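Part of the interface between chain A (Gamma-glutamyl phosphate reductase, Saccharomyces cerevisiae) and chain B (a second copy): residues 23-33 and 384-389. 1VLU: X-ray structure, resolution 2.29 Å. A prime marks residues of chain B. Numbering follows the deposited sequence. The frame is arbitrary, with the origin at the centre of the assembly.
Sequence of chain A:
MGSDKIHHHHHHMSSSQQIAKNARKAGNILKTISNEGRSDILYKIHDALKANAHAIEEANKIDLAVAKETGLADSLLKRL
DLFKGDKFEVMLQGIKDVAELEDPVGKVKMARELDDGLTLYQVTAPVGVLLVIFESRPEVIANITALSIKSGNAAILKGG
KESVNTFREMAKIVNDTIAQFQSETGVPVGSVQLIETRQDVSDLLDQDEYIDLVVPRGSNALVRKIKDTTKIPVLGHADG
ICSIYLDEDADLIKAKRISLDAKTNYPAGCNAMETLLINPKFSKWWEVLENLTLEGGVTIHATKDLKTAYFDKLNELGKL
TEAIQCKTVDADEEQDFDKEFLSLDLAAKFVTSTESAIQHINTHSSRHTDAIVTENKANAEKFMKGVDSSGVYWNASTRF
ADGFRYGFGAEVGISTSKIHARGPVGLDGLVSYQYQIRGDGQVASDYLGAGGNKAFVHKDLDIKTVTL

Chain A (23-33) ARKAGNILKTI
Chain B, residues 384-389: MKGVDS

What backbone shapes meet here? Chain A supplies the last turns of a helix that begins before Ala23, with phi/psi close to -60/-45 through Ala26 and backbone hydrogen bonds such as Gly27 N to Ala23 O (2.9 Å) and Leu30 N to Ala26 O (2.8 Å). A type I turn from Leu30 to Ile33 follows, with Ile33 N bonded to Leu30 O at 3.2 Å, and Ile33 itself is extended at -82/140. Chain B supplies the last residues of another helix, Met384′ to Gly386′. Val387′ is the first to leave helical angles, at -76/146, and Asp388′ (-93/95) and Ser389′ (-151/141) continue in extended form. The nearest pair of CA atoms across the contact is Thr32 CA and Lys385′ CA, 6.2 Å apart, and the two stretches together bury 332 Å².

Which charges hold the stretches together? Asp388′ sits at the centre, its CA-to-CB bond pointing toward chain A, with chi1 at -66° (m) and chi2 at -13°. Its two carboxylate oxygens meet two basic side chains: OD1 lies 2.8 Å from Lys31 NZ in a salt bridge that is also a hydrogen bond, while OD2 lies 2.8 Å from Arg24 NH2. The second salt bridge rests on charge alone, because OD2 lies over one face of the guanidinium, well out of its plane, and no N-H points at it. Arg24 starts sideways from its CA but reaches across with chi1 to chi3 all t (-161°, 177°, -179°) and chi4 at -89°; its NH1 and NH2 are hydrogen-bonded elsewhere in the structure. The amide of Asn28, with chi1 at -82° (m) and chi2 at -27°, lies beside the same carboxylate, one helical turn after Arg24.

How does Lys31 also grip the backbone of chain B? Its CA-to-CB bond points toward the other stretch, and chi angles of 80° (p), -168° (t), -88° (m) and -173° (t) carry the amine to the end of the chain B helix. There Lys31 NZ donates to Val387′ O at 2.9 Å as well as to the Asp388′ carboxylate. Lys31 CE passes 3.3 Å from Lys385′ O. A long chain ending in an amine suits this place, since it can pass the carbonyls of Lys385′ and Val387′ and still reach the acid.

What packs without charge at the edge of the contact? Thr32, with chi1 at 69° (p), turns its hydroxyl back to its own helix, where OG1 donates to Ile29 O at 2.7 Å. Its methyl faces chain B instead, with Thr32 CG2 4.0 Å from Lys385′ O and 4.2 Å from Gly386′ CA. Gly386′ is buried, its bare CA meeting that methyl. The side chain of Lys385′ leaves sideways with chi1 and chi2 both t (-161°, 164°) and is modelled only as far as CD, while Val387′ points its CA-to-CB bond away and touches chain A through its carbonyl.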

# COMPACT_ATOMS: atom_id res chain seq x y z
N ALA A 23 14.40 1.25 11.46
CA ALA A 23 13.21 1.44 12.27
C ALA A 23 12.43 0.15 12.45
O ALA A 23 12.00 -0.16 13.54
CB ALA A 23 12.33 2.51 11.67
N ARG A 24 12.25 -0.61 11.36
CA ARG A 24 11.57 -1.89 11.40
C ARG A 24 12.32 -2.89 12.28
O ARG A 24 11.70 -3.63 13.07
CB ARG A 24 11.34 -2.45 9.99
CG ARG A 24 10.23 -3.52 9.99
CD ARG A 24 9.92 -4.06 8.59
NE ARG A 24 8.84 -5.05 8.67
CZ ARG A 24 9.02 -6.36 8.86
NH1 ARG A 24 10.24 -6.88 8.98
NH2 ARG A 24 7.95 -7.17 8.93
N LYS A 25 13.64 -2.91 12.15
CA LYS A 25 14.49 -3.76 12.97
C LYS A 25 14.40 -3.39 14.44
O LYS A 25 14.21 -4.27 15.28
CB LYS A 25 15.96 -3.71 12.48
CG LYS A 25 16.18 -4.43 11.15
CD LYS A 25 17.67 -4.54 10.76
N ALA A 26 14.54 -2.10 14.75
CA ALA A 26 14.38 -1.57 16.10
C ALA A 26 13.03 -1.90 16.73
O ALA A 26 12.98 -2.31 17.89
CB ALA A 26 14.59 -0.06 16.10
N GLY A 27 11.94 -1.71 15.96
CA GLY A 27 10.60 -2.03 16.41
C GLY A 27 10.42 -3.49 16.76
O GLY A 27 9.71 -3.82 17.71
N ASN A 28 11.05 -4.37 15.98
CA ASN A 28 10.94 -5.81 16.21
C ASN A 28 11.60 -6.29 17.50
O ASN A 28 11.27 -7.36 18.00
CB ASN A 28 11.45 -6.60 15.00
CG ASN A 28 10.40 -6.72 13.91
OD1 ASN A 28 9.19 -6.67 14.18
ND2 ASN A 28 10.84 -6.85 12.66
N ILE A 29 12.52 -5.48 18.02
CA ILE A 29 13.14 -5.69 19.33
C ILE A 29 12.32 -4.97 20.39
O ILE A 29 11.96 -5.56 21.42
CB ILE A 29 14.62 -5.21 19.33
CG1 ILE A 29 15.45 -6.08 18.39
CG2 ILE A 29 15.19 -5.22 20.75
CD1 ILE A 29 16.76 -5.48 17.95
N LEU A 30 12.01 -3.70 20.13
CA LEU A 30 11.27 -2.86 21.08
C LEU A 30 9.96 -3.51 21.52
O LEU A 30 9.62 -3.47 22.71
CB LEU A 30 11.03 -1.46 20.49
CG LEU A 30 10.26 -0.42 21.31
CD1 LEU A 30 10.95 -0.15 22.65
CD2 LEU A 30 10.12 0.86 20.51
N LYS A 31 9.25 -4.15 20.58
CA LYS A 31 7.96 -4.80 20.89
C LYS A 31 8.03 -5.91 21.96
O LYS A 31 7.02 -6.22 22.60
CB LYS A 31 7.27 -5.29 19.60
CG LYS A 31 7.78 -6.60 19.07
CD LYS A 31 7.29 -6.89 17.67
CE LYS A 31 5.97 -7.61 17.65
NZ LYS A 31 5.67 -8.01 16.25
N THR A 32 9.22 -6.48 22.17
CA THR A 32 9.47 -7.61 23.09
C THR A 32 10.14 -7.20 24.43
O THR A 32 10.43 -8.04 25.28
CB THR A 32 10.38 -8.65 22.44
OG1 THR A 32 11.70 -8.10 22.30
CG2 THR A 32 9.86 -9.05 21.07
N ILE A 33 10.39 -5.90 24.58
CA ILE A 33 10.95 -5.35 25.81
C ILE A 33 9.81 -5.16 26.80
O ILE A 33 8.71 -4.76 26.41
CB ILE A 33 11.70 -4.01 25.52
CG1 ILE A 33 12.81 -4.23 24.48
CG2 ILE A 33 12.25 -3.38 26.78
CD1 ILE A 33 13.73 -5.42 24.77
N MSE B 384 4.87 -15.77 19.96
CA MSE B 384 3.68 -14.95 19.80
C MSE B 384 3.93 -13.46 20.07
O MSE B 384 3.36 -12.62 19.39
CB MSE B 384 2.52 -15.50 20.62
CG MSE B 384 2.02 -16.85 20.08
SE MSE B 384 0.47 -17.55 21.07
CE MSE B 384 1.40 -17.93 22.83
N LYS B 385 4.80 -13.15 21.01
CA LYS B 385 5.19 -11.76 21.23
C LYS B 385 6.11 -11.23 20.10
O LYS B 385 6.16 -10.03 19.84
CB LYS B 385 5.82 -11.59 22.62
CG LYS B 385 5.82 -10.16 23.13
CD LYS B 385 6.09 -10.09 24.65
N GLY B 386 6.82 -12.12 19.41
CA GLY B 386 7.92 -11.72 18.54
C GLY B 386 7.57 -11.52 17.08
O GLY B 386 8.18 -10.70 16.41
N VAL B 387 6.60 -12.29 16.60
CA VAL B 387 6.24 -12.29 15.18
C VAL B 387 5.42 -11.07 14.71
O VAL B 387 4.60 -10.53 15.45
CB VAL B 387 5.53 -13.63 14.73
CG1 VAL B 387 6.47 -14.81 14.87
CG2 VAL B 387 4.22 -13.87 15.47
N ASP B 388 5.66 -10.65 13.48
CA ASP B 388 4.84 -9.64 12.82
C ASP B 388 3.80 -10.39 12.05
O ASP B 388 4.06 -10.82 10.93
CB ASP B 388 5.68 -8.84 11.81
CG ASP B 388 6.76 -8.00 12.47
OD1 ASP B 388 6.72 -7.85 13.71
OD2 ASP B 388 7.66 -7.50 11.73
N SER B 389 2.63 -10.58 12.65
CA SER B 389 1.57 -11.41 12.05
C SER B 389 0.22 -10.92 12.50
O SER B 389 0.04 -10.60 13.67
CB SER B 389 1.67 -12.88 12.49
OG SER B 389 2.94 -13.45 12.27